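Local coordinates for protein trehalose-6-phosphate phosphatase (Candida albicans, PDB 5DXI) that is a phosphatase domain of the HAD superfamily that binds a magnesium ion, beryllium trifluoride and a glycan, at residues I120-Y124 with K158-L163; I66-R70 with K191-V195. All coordinates share one frame; numbering follows the deposited sequence.

Contact 1 of 2, residues I120-Y124 with K158-L163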
ATOM      1  N   ILE A 120       9.813 -11.156 -21.462  1.00 44.28           N
ATOM      2  CA  ILE A 120       8.901 -10.231 -22.107  1.00 48.43           C
ATOM      3  C   ILE A 120       9.321  -8.783 -21.802  1.00 47.18           C
ATOM      4  O   ILE A 120       9.317  -7.931 -22.694  1.00 49.36           O
ATOM      5  CB  ILE A 120       7.446 -10.499 -21.671  1.00 47.25           C
ATOM      6  CG1 ILE A 120       7.000 -11.857 -22.220  1.00 50.28           C
ATOM      7  CG2 ILE A 120       6.516  -9.384 -22.144  1.00 47.06           C
ATOM      8  CD1 ILE A 120       5.670 -12.363 -21.675  1.00 53.55           C
ATOM      9  N   PHE A 121       9.714  -8.526 -20.553  1.00 45.34           N
ATOM     10  CA  PHE A 121      10.173  -7.204 -20.134  1.00 45.25           C
ATOM     11  C   PHE A 121      11.450  -6.805 -20.878  1.00 48.99           C
ATOM     12  O   PHE A 121      11.641  -5.635 -21.212  1.00 48.82           O
ATOM     13  CB  PHE A 121      10.413  -7.153 -18.618  1.00 44.53           C
ATOM     14  CG  PHE A 121       9.155  -6.925 -17.798  1.00 44.47           C
ATOM     15  CD1 PHE A 121       7.987  -6.483 -18.400  1.00 39.22           C
ATOM     16  CD2 PHE A 121       9.152  -7.157 -16.420  1.00 41.50           C
ATOM     17  CE1 PHE A 121       6.827  -6.278 -17.648  1.00 42.59           C
ATOM     18  CE2 PHE A 121       7.997  -6.946 -15.658  1.00 36.04           C
ATOM     19  CZ  PHE A 121       6.838  -6.510 -16.274  1.00 38.06           C
ATOM     20  N   LYS A 122      12.333  -7.768 -21.123  1.00 46.26           N
ATOM     21  CA  LYS A 122      13.572  -7.475 -21.841  1.00 47.78           C
ATOM     22  C   LYS A 122      13.293  -6.987 -23.267  1.00 50.59           C
ATOM     23  O   LYS A 122      13.952  -6.069 -23.761  1.00 53.31           O
ATOM     24  CB  LYS A 122      14.487  -8.701 -21.864  1.00 45.18           C
ATOM     25  CG  LYS A 122      15.259  -8.912 -20.576  1.00 44.03           C
ATOM     26  CD  LYS A 122      16.104 -10.172 -20.635  1.00 46.54           C
ATOM     27  CE  LYS A 122      17.060 -10.249 -19.461  1.00 48.19           C
ATOM     28  NZ  LYS A 122      17.637 -11.616 -19.315  1.00 49.52           N
ATOM     29  N   TYR A 123      12.301  -7.593 -23.912  1.00 51.64           N
ATOM     30  CA  TYR A 123      11.881  -7.171 -25.244  1.00 53.98           C
ATOM     31  C   TYR A 123      11.373  -5.731 -25.266  1.00 55.82           C
ATOM     32  O   TYR A 123      11.748  -4.946 -26.141  1.00 58.35           O
ATOM     33  CB  TYR A 123      10.802  -8.116 -25.780  1.00 56.81           C
ATOM     34  CG  TYR A 123      10.171  -7.676 -27.089  1.00 60.80           C
ATOM     35  CD1 TYR A 123      10.749  -8.000 -28.312  1.00 61.51           C
ATOM     36  CD2 TYR A 123       8.968  -6.972 -27.099  1.00 60.67           C
ATOM     37  CE1 TYR A 123      10.167  -7.610 -29.506  1.00 63.15           C
ATOM     38  CE2 TYR A 123       8.376  -6.576 -28.288  1.00 64.16           C
ATOM     39  CZ  TYR A 123       8.979  -6.899 -29.489  1.00 67.94           C
ATOM     40  OH  TYR A 123       8.390  -6.510 -30.671  1.00 71.20           O
ATOM     41  N   TYR A 124      10.515  -5.381 -24.316  1.00 52.94           N
ATOM     42  CA  TYR A 124       9.941  -4.046 -24.312  1.00 52.89           C
ATOM     43  C   TYR A 124      10.928  -3.021 -23.775  1.00 51.81           C
ATOM     44  O   TYR A 124      10.841  -1.847 -24.118  1.00 53.61           O
ATOM     45  CB  TYR A 124       8.630  -4.021 -23.520  1.00 51.14           C
ATOM     46  CG  TYR A 124       7.505  -4.680 -24.277  1.00 53.58           C
ATOM     47  CD1 TYR A 124       6.776  -3.971 -25.226  1.00 54.27           C
ATOM     48  CD2 TYR A 124       7.179  -6.012 -24.060  1.00 53.45           C
ATOM     49  CE1 TYR A 124       5.757  -4.566 -25.934  1.00 51.69           C
ATOM     50  CE2 TYR A 124       6.158  -6.617 -24.760  1.00 51.56           C
ATOM     51  CZ  TYR A 124       5.451  -5.892 -25.697  1.00 54.43           C
ATOM     52  OH  TYR A 124       4.428  -6.495 -26.394  1.00 56.76           O
ATOM     53  N   LYS A 158       1.019  -2.343 -24.839  1.00 53.82           N
ATOM     54  CA  LYS A 158       1.070  -3.585 -25.591  1.00 57.09           C
ATOM     55  C   LYS A 158       1.902  -4.626 -24.848  1.00 54.68           C
ATOM     56  O   LYS A 158       1.797  -5.825 -25.116  1.00 53.72           O
ATOM     57  CB  LYS A 158       1.596  -3.335 -27.008  1.00 59.84           C
ATOM     58  CG  LYS A 158       0.742  -2.290 -27.752  1.00 65.90           C
ATOM     59  CD  LYS A 158      -0.271  -2.948 -28.705  1.00 66.78           C
ATOM     60  CE  LYS A 158      -1.712  -2.491 -28.417  1.00 68.02           C
ATOM     61  NZ  LYS A 158      -1.848  -1.021 -28.169  1.00 66.94           N
ATOM     62  N   CYS A 159       2.726  -4.172 -23.910  1.00 54.17           N
ATOM     63  CA  CYS A 159       3.349  -5.100 -22.984  1.00 51.59           C
ATOM     64  C   CYS A 159       2.266  -5.676 -22.074  1.00 49.39           C
ATOM     65  O   CYS A 159       2.233  -6.876 -21.831  1.00 48.03           O
ATOM     66  CB  CYS A 159       4.447  -4.419 -22.169  1.00 50.26           C
ATOM     67  SG  CYS A 159       5.298  -5.555 -21.022  1.00 46.72           S
ATOM     68  N   MET A 160       1.372  -4.808 -21.603  1.00 51.06           N
ATOM     69  CA  MET A 160       0.258  -5.198 -20.747  1.00 49.79           C
ATOM     70  C   MET A 160      -0.611  -6.251 -21.412  1.00 51.72           C
ATOM     71  O   MET A 160      -0.988  -7.251 -20.802  1.00 46.88           O
ATOM     72  CB  MET A 160      -0.607  -3.977 -20.421  1.00 49.92           C
ATOM     73  CG  MET A 160      -0.021  -3.022 -19.399  1.00 49.72           C
ATOM     74  SD  MET A 160      -0.029  -3.698 -17.734  1.00 49.34           S
ATOM     75  CE  MET A 160      -1.781  -4.115 -17.581  1.00 36.54           C
ATOM     76  N   LYS A 161      -0.928  -5.998 -22.676  1.00 53.32           N
ATOM     77  CA  LYS A 161      -1.727  -6.900 -23.494  1.00 53.21           C
ATOM     78  C   LYS A 161      -1.073  -8.272 -23.622  1.00 51.00           C
ATOM     79  O   LYS A 161      -1.727  -9.298 -23.435  1.00 51.67           O
ATOM     80  CB  LYS A 161      -1.942  -6.281 -24.880  1.00 56.24           C
ATOM     81  CG  LYS A 161      -2.748  -7.120 -25.862  1.00 57.85           C
ATOM     82  CD  LYS A 161      -4.171  -7.358 -25.375  1.00 66.38           C
ATOM     83  CE  LYS A 161      -5.017  -8.035 -26.448  1.00 65.19           C
ATOM     84  NZ  LYS A 161      -6.336  -8.466 -25.916  1.00 67.28           N
ATOM     85  N   GLU A 162       0.221  -8.277 -23.929  1.00 51.02           N
ATOM     86  CA  GLU A 162       0.937  -9.517 -24.183  1.00 50.42           C
ATOM     87  C   GLU A 162       1.075 -10.378 -22.938  1.00 51.78           C
ATOM     88  O   GLU A 162       0.904 -11.594 -23.002  1.00 50.38           O
ATOM     89  CB  GLU A 162       2.324  -9.226 -24.752  1.00 54.30           C
ATOM     90  CG  GLU A 162       3.208 -10.463 -24.827  1.00 55.14           C
ATOM     91  CD  GLU A 162       4.469 -10.245 -25.625  1.00 58.23           C
ATOM     92  OE1 GLU A 162       4.606  -9.171 -26.248  1.00 57.67           O
ATOM     93  OE2 GLU A 162       5.329 -11.156 -25.624  1.00 60.86           O
ATOM     94  N   LEU A 163       1.391  -9.745 -21.810  1.00 51.06           N
ATOM     95  CA  LEU A 163       1.496 -10.464 -20.543  1.00 50.57           C
ATOM     96  C   LEU A 163       0.164 -11.102 -20.204  1.00 46.75           C
ATOM     97  O   LEU A 163       0.107 -12.267 -19.807  1.00 45.21           O
ATOM     98  CB  LEU A 163       1.932  -9.524 -19.418  1.00 46.48           C
ATOM     99  CG  LEU A 163       3.386  -9.071 -19.465  1.00 47.33           C
ATOM    100  CD1 LEU A 163       3.615  -7.902 -18.528  1.00 44.18           C
ATOM    101  CD2 LEU A 163       4.285 -10.242 -19.085  1.00 47.37           C
TER
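Y124 and E162 meet through different first torsions. In Y124, CG lies anti to the carbonyl carbon (chi1 -74°), and the ring reaches across to the other helix. In E162, CG lies anti to the backbone N and the chain runs on extended, so its carboxylate comes to the phenol. Y124 OH donates to E162 OE1 over 2.7 Å and meets that oxygen nearly along its C-O axis. The ring and carboxylate planes are 67° apart. K158 O, which accepts from E162 N in its own helix, lies 3.0 Å from Y124 OH.

C159 packs over one face of the Y124 ring. C159 CB is 3.6 Å from the centroid of the Y124 ring, almost on the ring normal, which is a CH-pi contact. Y123 CD2 sits over the opposite face, so the ring is held between two side chains. C159 SG approaches Y124 obliquely, nearest to Y124 CD2 at 3.6 Å. C159 SG also meets the edge of the F121 ring, in its plane, 3.8 Å from F121 CE1.

L163 splits its branches between two partners. L163 CD2 touches I120 CD1 at 3.6 Å, and L163 CD1 touches F121 CE1 at 3.7 Å.

Segments 120-124 and 158-163, of helices 113-126 and 149-165, run nearly antiparallel, their axes 10.7 Å apart at closest approach. F121, C159 and L163 also touch I182 of strand 181-186, so the pair packs on the four-stranded antiparallel sheet of what is consistent with a HAD cap domain. The F121 ring meets W142 there too.

F121, C159 and L163 thus bring apolar and sulfur-aromatic contacts to I182. At the partly exposed E162 the polar bond anchors the hydroxyl end of Y124, while C159 and Y123 hold the ring faces.

Contact 2 of 2, residues I66-R70 with K191-V195. With GLC (alpha-D-glucopyranose), chain C; BEF (beryllium trifluoride ion), chain F.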
ATOM      1  N   ILE A  66       3.832  -0.300   7.375  1.00 29.06           N
ATOM      2  CA  ILE A  66       4.184   0.168   6.046  1.00 27.05           C
ATOM      3  C   ILE A  66       4.004  -0.994   5.073  1.00 28.54           C
ATOM      4  O   ILE A  66       4.677  -2.017   5.189  1.00 29.19           O
ATOM      5  CB  ILE A  66       5.630   0.694   5.970  1.00 29.83           C
ATOM      6  CG1 ILE A  66       5.949   1.604   7.176  1.00 33.72           C
ATOM      7  CG2 ILE A  66       5.880   1.363   4.624  1.00 29.01           C
ATOM      8  CD1 ILE A  66       5.014   2.792   7.332  1.00 31.23           C
ATOM      9  N   ILE A  67       3.068  -0.839   4.143  1.00 25.33           N
ATOM     10  CA  ILE A  67       2.699  -1.888   3.205  1.00 22.48           C
ATOM     11  C   ILE A  67       2.986  -1.419   1.786  1.00 25.28           C
ATOM     12  O   ILE A  67       2.279  -0.560   1.249  1.00 25.10           O
ATOM     13  CB  ILE A  67       1.192  -2.263   3.373  1.00 24.21           C
ATOM     14  CG1 ILE A  67       0.920  -2.608   4.840  1.00 24.89           C
ATOM     15  CG2 ILE A  67       0.802  -3.396   2.442  1.00 24.54           C
ATOM     16  CD1 ILE A  67      -0.527  -2.766   5.191  1.00 27.16           C
ATOM     17  N   SER A  68       4.025  -1.981   1.178  1.00 23.68           N
ATOM     18  CA  SER A  68       4.634  -1.370   0.008  1.00 24.02           C
ATOM     19  C   SER A  68       4.895  -2.367  -1.114  1.00 24.90           C
ATOM     20  O   SER A  68       4.922  -3.571  -0.882  1.00 28.50           O
ATOM     21  CB  SER A  68       5.971  -0.691   0.417  1.00 25.66           C
ATOM     22  OG  SER A  68       6.603  -0.075  -0.699  1.00 25.03           O
ATOM     23  N   GLY A  69       5.106  -1.854  -2.326  1.00 24.48           N
ATOM     24  CA  GLY A  69       5.621  -2.663  -3.418  1.00 24.63           C
ATOM     25  C   GLY A  69       7.131  -2.864  -3.326  1.00 28.22           C
ATOM     26  O   GLY A  69       7.690  -3.763  -3.978  1.00 27.49           O
ATOM     27  N   ARG A  70       7.789  -2.041  -2.504  1.00 26.95           N
ATOM     28  CA  ARG A  70       9.251  -2.099  -2.310  1.00 26.86           C
ATOM     29  C   ARG A  70       9.733  -3.466  -1.836  1.00 26.13           C
ATOM     30  O   ARG A  70       9.017  -4.172  -1.114  1.00 25.69           O
ATOM     31  CB  ARG A  70       9.693  -1.045  -1.290  1.00 26.28           C
ATOM     32  CG  ARG A  70       9.602   0.412  -1.743  1.00 29.42           C
ATOM     33  CD  ARG A  70      10.519   0.708  -2.946  1.00 29.21           C
ATOM     34  NE  ARG A  70      10.445   2.121  -3.313  1.00 29.88           N
ATOM     35  CZ  ARG A  70      11.458   2.862  -3.758  1.00 29.23           C
ATOM     36  NH1 ARG A  70      12.675   2.341  -3.910  1.00 27.18           N
ATOM     37  NH2 ARG A  70      11.248   4.141  -4.053  1.00 25.96           N
ATOM     38  N   LYS A 191      -1.858  -6.687  -1.246  1.00 29.06           N
ATOM     39  CA  LYS A 191      -1.941  -5.793  -0.090  1.00 28.27           C
ATOM     40  C   LYS A 191      -3.271  -5.968   0.662  1.00 27.65           C
ATOM     41  O   LYS A 191      -3.350  -5.693   1.855  1.00 28.60           O
ATOM     42  CB  LYS A 191      -1.756  -4.334  -0.518  1.00 26.58           C
ATOM     43  CG  LYS A 191      -0.353  -3.969  -1.033  1.00 23.98           C
ATOM     44  CD  LYS A 191      -0.143  -2.447  -1.038  1.00 22.70           C
ATOM     45  CE  LYS A 191       1.301  -2.040  -1.438  1.00 23.23           C
ATOM     46  NZ  LYS A 191       1.435  -0.535  -1.399  1.00 21.87           N
ATOM     47  N   GLY A 192      -4.312  -6.417  -0.036  1.00 30.87           N
ATOM     48  CA  GLY A 192      -5.596  -6.676   0.595  1.00 30.64           C
ATOM     49  C   GLY A 192      -5.540  -7.824   1.601  1.00 31.00           C
ATOM     50  O   GLY A 192      -6.173  -7.758   2.657  1.00 29.95           O
ATOM     51  N   GLU A 193      -4.764  -8.864   1.286  1.00 31.75           N
ATOM     52  CA  GLU A 193      -4.544  -9.977   2.210  1.00 34.10           C
ATOM     53  C   GLU A 193      -3.847  -9.510   3.475  1.00 32.80           C
ATOM     54  O   GLU A 193      -4.187  -9.928   4.588  1.00 32.56           O
ATOM     55  CB  GLU A 193      -3.680 -11.064   1.567  1.00 39.61           C
ATOM     56  CG  GLU A 193      -4.433 -12.128   0.839  1.00 44.59           C
ATOM     57  CD  GLU A 193      -5.475 -12.794   1.714  1.00 47.91           C
ATOM     58  OE1 GLU A 193      -5.126 -13.309   2.810  1.00 49.20           O
ATOM     59  OE2 GLU A 193      -6.643 -12.776   1.296  1.00 49.64           O
ATOM     60  N   ILE A 194      -2.836  -8.668   3.284  1.00 28.20           N
ATOM     61  CA  ILE A 194      -2.074  -8.112   4.399  1.00 30.98           C
ATOM     62  C   ILE A 194      -3.011  -7.358   5.341  1.00 29.08           C
ATOM     63  O   ILE A 194      -2.961  -7.532   6.563  1.00 30.48           O
ATOM     64  CB  ILE A 194      -0.938  -7.153   3.913  1.00 29.82           C
ATOM     65  CG1 ILE A 194      -0.013  -7.855   2.918  1.00 31.89           C
ATOM     66  CG2 ILE A 194      -0.117  -6.619   5.083  1.00 28.79           C
ATOM     67  CD1 ILE A 194       0.725  -9.053   3.506  1.00 29.88           C
ATOM     68  N   VAL A 195      -3.856  -6.510   4.762  1.00 25.86           N
ATOM     69  CA  VAL A 195      -4.763  -5.703   5.553  1.00 26.22           C
ATOM     70  C   VAL A 195      -5.736  -6.603   6.339  1.00 31.15           C
ATOM     71  O   VAL A 195      -5.985  -6.374   7.526  1.00 28.43           O
ATOM     72  CB  VAL A 195      -5.537  -4.716   4.665  1.00 28.50           C
ATOM     73  CG1 VAL A 195      -6.685  -4.119   5.439  1.00 27.42           C
ATOM     74  CG2 VAL A 195      -4.578  -3.621   4.169  1.00 24.82           C
TER
HETATM   75  C1  GLC C   2       8.493   2.349  -6.514  1.00 29.01           C
HETATM   76  C2  GLC C   2       9.403   1.140  -6.688  1.00 31.87           C
HETATM   77  C3  GLC C   2       8.563  -0.078  -7.086  1.00 29.58           C
HETATM   78  C4  GLC C   2       7.483  -0.303  -6.042  1.00 30.35           C
HETATM   79  C5  GLC C   2       6.639   0.963  -5.924  1.00 29.08           C
HETATM   80  C6  GLC C   2       5.631   0.804  -4.802  1.00 30.66           C
HETATM   81  O1  GLC C   2       7.909   2.708  -7.765  1.00 31.34           O
HETATM   82  O2  GLC C   2      10.370   1.434  -7.692  1.00 29.35           O
HETATM   83  O3  GLC C   2       9.385  -1.234  -7.149  1.00 29.18           O
HETATM   84  O4  GLC C   2       6.637  -1.410  -6.420  1.00 29.84           O
HETATM   85  O5  GLC C   2       7.447   2.076  -5.580  1.00 30.92           O
HETATM   86  O6  GLC C   2       6.331   0.721  -3.555  1.00 28.91           O
HETATM   87 BE   BEF F 402       3.375   1.928  -1.780  1.00 26.46          BE
HETATM   88  F1  BEF F 402       3.496   0.505  -2.823  1.00 28.77           F
HETATM   89  F2  BEF F 402       3.997   2.917  -3.104  1.00 26.93           F
HETATM   90  F3  BEF F 402       5.023   1.801  -1.154  1.00 26.83           F
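K191 NZ bonds both to I67 O, at the end of strand 62-67, and to beryllium trifluoride. K191 NZ donates to I67 O over 2.8 Å, tilted 31° from the carbonyl plane, and to F1 of the ion over 2.7 Å. D237 forms a salt bridge with the same nitrogen. The lysine reaches this point because its chain is fully extended beyond CG. On the way K191 CG passes I67 CG2 at 3.7 Å.

G69 N also donates to F1 of the ion, at 2.9 Å, so this fluorine is gripped from both segments. S68 OG lies against F3 of the ion, but that bond is so short that its length is doubtful. S68 OG also accepts from R70 N over 2.9 Å with an angle of 166°, which makes an ST turn and fixes the loop beside the ion. The R70 guanidinium lays one face over C2 of a glucopyranose and forms a salt bridge with D30. S68 and K191 are placed as the serine or threonine of HAD motif II and the lysine of motif III.

Behind the polar end, I67 CD1 packs on I194 CG2 at 3.9 Å and more loosely on V195. Helix 191-199 thus lies against strand 62-67 of the mixed sheet. V195 extends the packing to L26 of strand 23-27 and to M240 and L244 of helix 235-253, and I194 reaches S87 of strand 85-88.

From the N terminus, the chain first meets contact 2 at 66-70, where strand 62-67 of the mixed core sheet ends. It continues through the remaining strands on that side and enters helix 113-126. Contact 1 closes a loop of 33 residues, which holds strands 132-135 and 140-143. After helix 149-165, the chain adds strands 173-178 and 181-186 to the antiparallel sheet, then returns to the core at helix 191-199. There contact 2 closes a loop of 120 residues, which contains all of contact 1. The two do not touch: their centres are about 25 Å apart. Contact 1 joins two helices packed on the antiparallel sheet, probably the cap, and contact 2 ties the returning chain to the core.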